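Local coordinates for UDP-N-acetylglucosamine 4,6-dehydratase (Vibrio fischeri, PDB 3PVZ) that dehydrates UDP-N-acetylglucosamine as a 4,6-dehydratase, using NAD held in the Rossmann fold of an extended short-chain dehydrogenase/reductase, at the interface of chains A and B. Coordinates in Å, arbitrary orientation; residue numbers count along the deposited sequence, not the author numbering. Chains: chain A/B, UDP-N-acetylglucosamine 4,6-dehydratase.

Contact 1: the interface of chains A and B. Residues chain A 132-133, 135-136, 370; chain B 94-97, 102.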
# COMPACT_ATOMS: atom_id res chain seq x y z
N PHE A 132 8.91 3.58 14.37
CA PHE A 132 9.30 2.75 13.25
C PHE A 132 8.56 3.20 12.00
O PHE A 132 9.17 3.43 10.97
CB PHE A 132 9.10 1.28 13.60
CG PHE A 132 9.50 0.95 15.02
CD1 PHE A 132 10.83 1.09 15.43
CD2 PHE A 132 8.55 0.56 15.96
CE1 PHE A 132 11.20 0.82 16.75
CE2 PHE A 132 8.92 0.29 17.27
CZ PHE A 132 10.25 0.40 17.65
N THR A 133 7.26 3.39 12.11
CA THR A 133 6.49 3.97 11.02
C THR A 133 6.98 5.38 10.67
O THR A 133 7.07 5.74 9.49
CB THR A 133 4.99 3.98 11.33
OG1 THR A 133 4.58 2.69 11.81
CG2 THR A 133 4.22 4.30 10.09
N MSE A 135 10.03 6.56 10.98
CA MSE A 135 11.29 6.47 10.25
C MSE A 135 10.99 6.08 8.82
O MSE A 135 11.59 6.63 7.92
CB MSE A 135 12.23 5.43 10.87
CG MSE A 135 13.55 5.23 10.17
SE MSE A 135 14.59 6.83 10.15
CE MSE A 135 15.52 6.52 11.86
N ARG A 136 10.03 5.19 8.61
CA ARG A 136 9.69 4.81 7.26
C ARG A 136 9.16 6.01 6.45
O ARG A 136 9.40 6.13 5.28
CB ARG A 136 8.68 3.65 7.22
CG ARG A 136 8.32 3.30 5.81
CD ARG A 136 7.39 2.12 5.66
NE ARG A 136 7.03 1.99 4.26
CZ ARG A 136 5.81 1.71 3.79
NH1 ARG A 136 4.78 1.52 4.59
NH2 ARG A 136 5.60 1.68 2.50
N TRP A 370 16.19 3.72 18.06
CA TRP A 370 15.93 5.12 18.16
C TRP A 370 14.54 5.32 18.79
O TRP A 370 13.71 4.41 18.81
CB TRP A 370 16.01 5.78 16.78
CG TRP A 370 15.01 5.29 15.79
CD1 TRP A 370 13.78 5.77 15.61
CD2 TRP A 370 15.19 4.26 14.81
NE1 TRP A 370 13.15 5.11 14.60
CE2 TRP A 370 13.99 4.17 14.09
CE3 TRP A 370 16.24 3.41 14.47
CZ2 TRP A 370 13.80 3.25 13.05
CZ3 TRP A 370 16.06 2.50 13.46
CH2 TRP A 370 14.84 2.43 12.75
N PHE B 94 1.24 -1.40 12.39
CA PHE B 94 2.51 -0.87 11.94
C PHE B 94 2.64 -1.04 10.43
O PHE B 94 2.76 -2.15 9.93
CB PHE B 94 3.65 -1.61 12.62
CG PHE B 94 3.61 -1.54 14.10
CD1 PHE B 94 2.93 -2.50 14.83
CD2 PHE B 94 4.28 -0.51 14.78
CE1 PHE B 94 2.88 -2.45 16.20
CE2 PHE B 94 4.24 -0.44 16.18
CZ PHE B 94 3.55 -1.40 16.90
N ALA B 95 2.62 0.08 9.72
CA ALA B 95 2.67 0.09 8.28
C ALA B 95 4.16 -0.02 7.85
O ALA B 95 4.79 0.96 7.41
CB ALA B 95 2.02 1.32 7.75
N LEU B 96 4.70 -1.22 7.99
CA LEU B 96 6.11 -1.46 7.76
C LEU B 96 6.36 -2.51 6.69
O LEU B 96 5.56 -3.42 6.48
CB LEU B 96 6.80 -1.91 9.05
CG LEU B 96 6.75 -0.94 10.24
CD1 LEU B 96 7.51 -1.59 11.43
CD2 LEU B 96 7.32 0.47 9.87
N ASP B 97 7.50 -2.35 6.03
CA ASP B 97 8.08 -3.37 5.13
C ASP B 97 8.91 -4.32 5.99
O ASP B 97 9.94 -3.95 6.55
CB ASP B 97 8.99 -2.71 4.12
CG ASP B 97 9.79 -3.72 3.25
OD1 ASP B 97 9.51 -4.96 3.19
OD2 ASP B 97 10.71 -3.21 2.59
N GLU B 102 13.57 -0.71 9.47
CA GLU B 102 12.56 -0.17 10.41
C GLU B 102 11.85 -1.31 11.13
O GLU B 102 11.57 -1.22 12.34
CB GLU B 102 11.53 0.71 9.72
CG GLU B 102 12.08 2.00 9.15
CD GLU B 102 12.53 1.88 7.71
OE1 GLU B 102 12.79 0.76 7.24
OE2 GLU B 102 12.60 2.91 7.03

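Contact 2: the interface of chains A and B. Residues chain A 68, 97, 136; chain B 68, 97, 136.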
# COMPACT_ATOMS: atom_id res chain seq x y z
N ILE A 68 4.52 -0.04 -4.98
CA ILE A 68 4.67 -1.26 -4.23
C ILE A 68 3.41 -2.08 -4.29
O ILE A 68 3.49 -3.27 -4.13
CB ILE A 68 5.08 -1.08 -2.75
CG1 ILE A 68 4.25 -0.01 -2.08
CG2 ILE A 68 6.52 -0.71 -2.64
CD1 ILE A 68 4.51 0.10 -0.61
N ASP A 97 9.44 -1.24 -4.76
CA ASP A 97 9.62 -0.31 -3.72
C ASP A 97 10.82 0.57 -4.11
O ASP A 97 11.92 0.06 -4.36
CB ASP A 97 9.94 -1.07 -2.45
CG ASP A 97 10.07 -0.16 -1.23
OD1 ASP A 97 10.72 0.93 -1.30
OD2 ASP A 97 9.51 -0.55 -0.17
N ARG A 136 10.03 5.19 8.61
CA ARG A 136 9.69 4.81 7.26
C ARG A 136 9.16 6.01 6.45
O ARG A 136 9.40 6.13 5.28
CB ARG A 136 8.68 3.65 7.22
CG ARG A 136 8.32 3.30 5.81
CD ARG A 136 7.39 2.12 5.66
NE ARG A 136 7.03 1.99 4.26
CZ ARG A 136 5.81 1.71 3.79
NH1 ARG A 136 4.78 1.52 4.59
NH2 ARG A 136 5.60 1.68 2.50
N ILE B 68 2.76 -3.46 4.71
CA ILE B 68 3.43 -2.40 3.96
C ILE B 68 2.40 -1.37 3.42
O ILE B 68 2.72 -0.20 3.22
CB ILE B 68 4.33 -3.04 2.81
CG1 ILE B 68 5.53 -2.15 2.50
CG2 ILE B 68 3.48 -3.38 1.55
CD1 ILE B 68 6.34 -2.59 1.32
N ASP B 97 7.50 -2.35 6.03
CA ASP B 97 8.08 -3.37 5.13
C ASP B 97 8.91 -4.32 5.99
O ASP B 97 9.94 -3.95 6.55
CB ASP B 97 8.99 -2.71 4.12
CG ASP B 97 9.79 -3.72 3.25
OD1 ASP B 97 9.51 -4.96 3.19
OD2 ASP B 97 10.71 -3.21 2.59
N ARG B 136 12.04 -9.01 -6.36
CA ARG B 136 11.22 -8.62 -5.19
C ARG B 136 10.35 -9.74 -4.70
O ARG B 136 10.21 -9.97 -3.52
CB ARG B 136 10.37 -7.37 -5.46
CG ARG B 136 9.77 -6.77 -4.13
CD ARG B 136 8.75 -5.72 -4.36
NE ARG B 136 7.88 -5.54 -3.19
CZ ARG B 136 6.62 -5.12 -3.23
NH1 ARG B 136 5.91 -5.07 -2.11
NH2 ARG B 136 6.04 -4.75 -4.37
O HOH W 1 3.06 -5.26 -2.22

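Contact 1: the interface of chains A and B
A:Arg136 reaches from helix 131-154 across the two-fold interface of the deposited assembly, probably a dimer, to the carbonyl of B:Ala95, its guanidinium NH1 donating to the backbone O at 2.9 Å. The oxygen meets the guanidinium at its edge, nearly in plane, whereas the donor sits well above the carbonyl plane, 60° out of it, off the lone-pair directions. CG anti to the backbone N (chi1 179°) and an extended chain from CG to NE carry the group this far; A:Arg136 CD lies 3.3 Å from the same B:Ala95 O.

Beside this bond B:Leu96 pushes its branches against the start of the helix, apparently helping to hold the two subunits together. B:Leu96 CD2 faces the A:Phe132 carbonyl and lies 3.8 Å from CA of A:Thr133, and B:Leu96 CD1 meets CB of A:Phe132 at 3.9 Å. B:Glu102, in helix 101-109, is the residue most buried by the partner in this patch. Its side chain crosses that of A:Met135, modelled as selenomethionine, at about a right angle, B:Glu102 CG to A:Met135 CG 3.7 Å. A bend at chi2 (91°) then turns the B:Glu102 carboxylate toward the helix backbone, OE2 3.5 Å from CA of A:Arg136. Carboxylate and guanidinium do not touch, but opposite charges may attract weakly.

Further out, methyl CE of A:Met135 sits over the centre of the A:Trp370 indole face, 3.6 Å above its plane.

Contact 2: the interface of chains A and B
A:Ile68 and B:Ile68 meet across the two-fold with closely similar, helix-like backbone turns, each pointing its carbonyl at the arginine of the other chain. Their side chains then part from symmetry. In A:Ile68, CG1 lies between the backbone N and the carbonyl carbon (chi1 47°); in B:Ile68 it is anti to the N (chi1 -151°). Both still reach tip to tip, and the methyls A:Ile68 CD1 and B:Ile68 CD1 touch at 3.8 Å.

The carbonyl O of A:Ile68 accepts from B:Arg136 NH2 at 3.0 Å, with the donor on a carbonyl lone pair and the oxygen at the guanidinium edge. Water 1 bridges the same pair, 2.8 Å from A:Ile68 O and 2.9 Å from the other amino nitrogen, B:Arg136 NH1. The shared oxygen and this water thus help fix the rotation of the guanidinium.

On the twin side A:Arg136 NH1 donates to B:Ile68 O at 3.0 Å, less squarely, with the donor tilted 22° from the carbonyl plane. In both arginines the donating nitrogen is the one on the CD side, despite the different atom names. Each isoleucine also covers a guanidinium face towards its rim: B:Ile68 by CG1, 3.7 Å above the plane of A:Arg136, and A:Ile68 more loosely by CG2 over B:Arg136.

A:Asp97 and B:Asp97 cross obliquely, A:Asp97 OD2 to B:Asp97 OD2 at 4.0 Å, beside the CD1 of B:Ile68. If both carboxylates are ionised they would be expected to repel, perhaps eased by the arginines nearby, which do not touch them.

Residue 68 lies in the loop between strand 62-66 and helix 70-83, and Asp97 follows strand 90-94. Both belong to the NAD-binding side of the Rossmann fold, where Asp97 itself is a cofactor-binding residue, and helix 131-154 of the partner packs against it.

Contact 1 and contact 2 are neighbouring patches of one two-fold interface, their C-alpha centres about 10 Å apart. A:Arg136 and B:Asp97 belong to both. NH1 of A:Arg136 serves a carbonyl in each, so one amino group ties helix 131-154 of chain A to two separate loops of chain B, those after strands 62-66 and 90-94. Contact 2 straddles the two-fold; contact 1 flanks it and recurs with the chains exchanged. Because these loops also border the NAD site, pairing may help order the cofactor pocket if this dimer forms in solution, although the structure alone does not show such coupling.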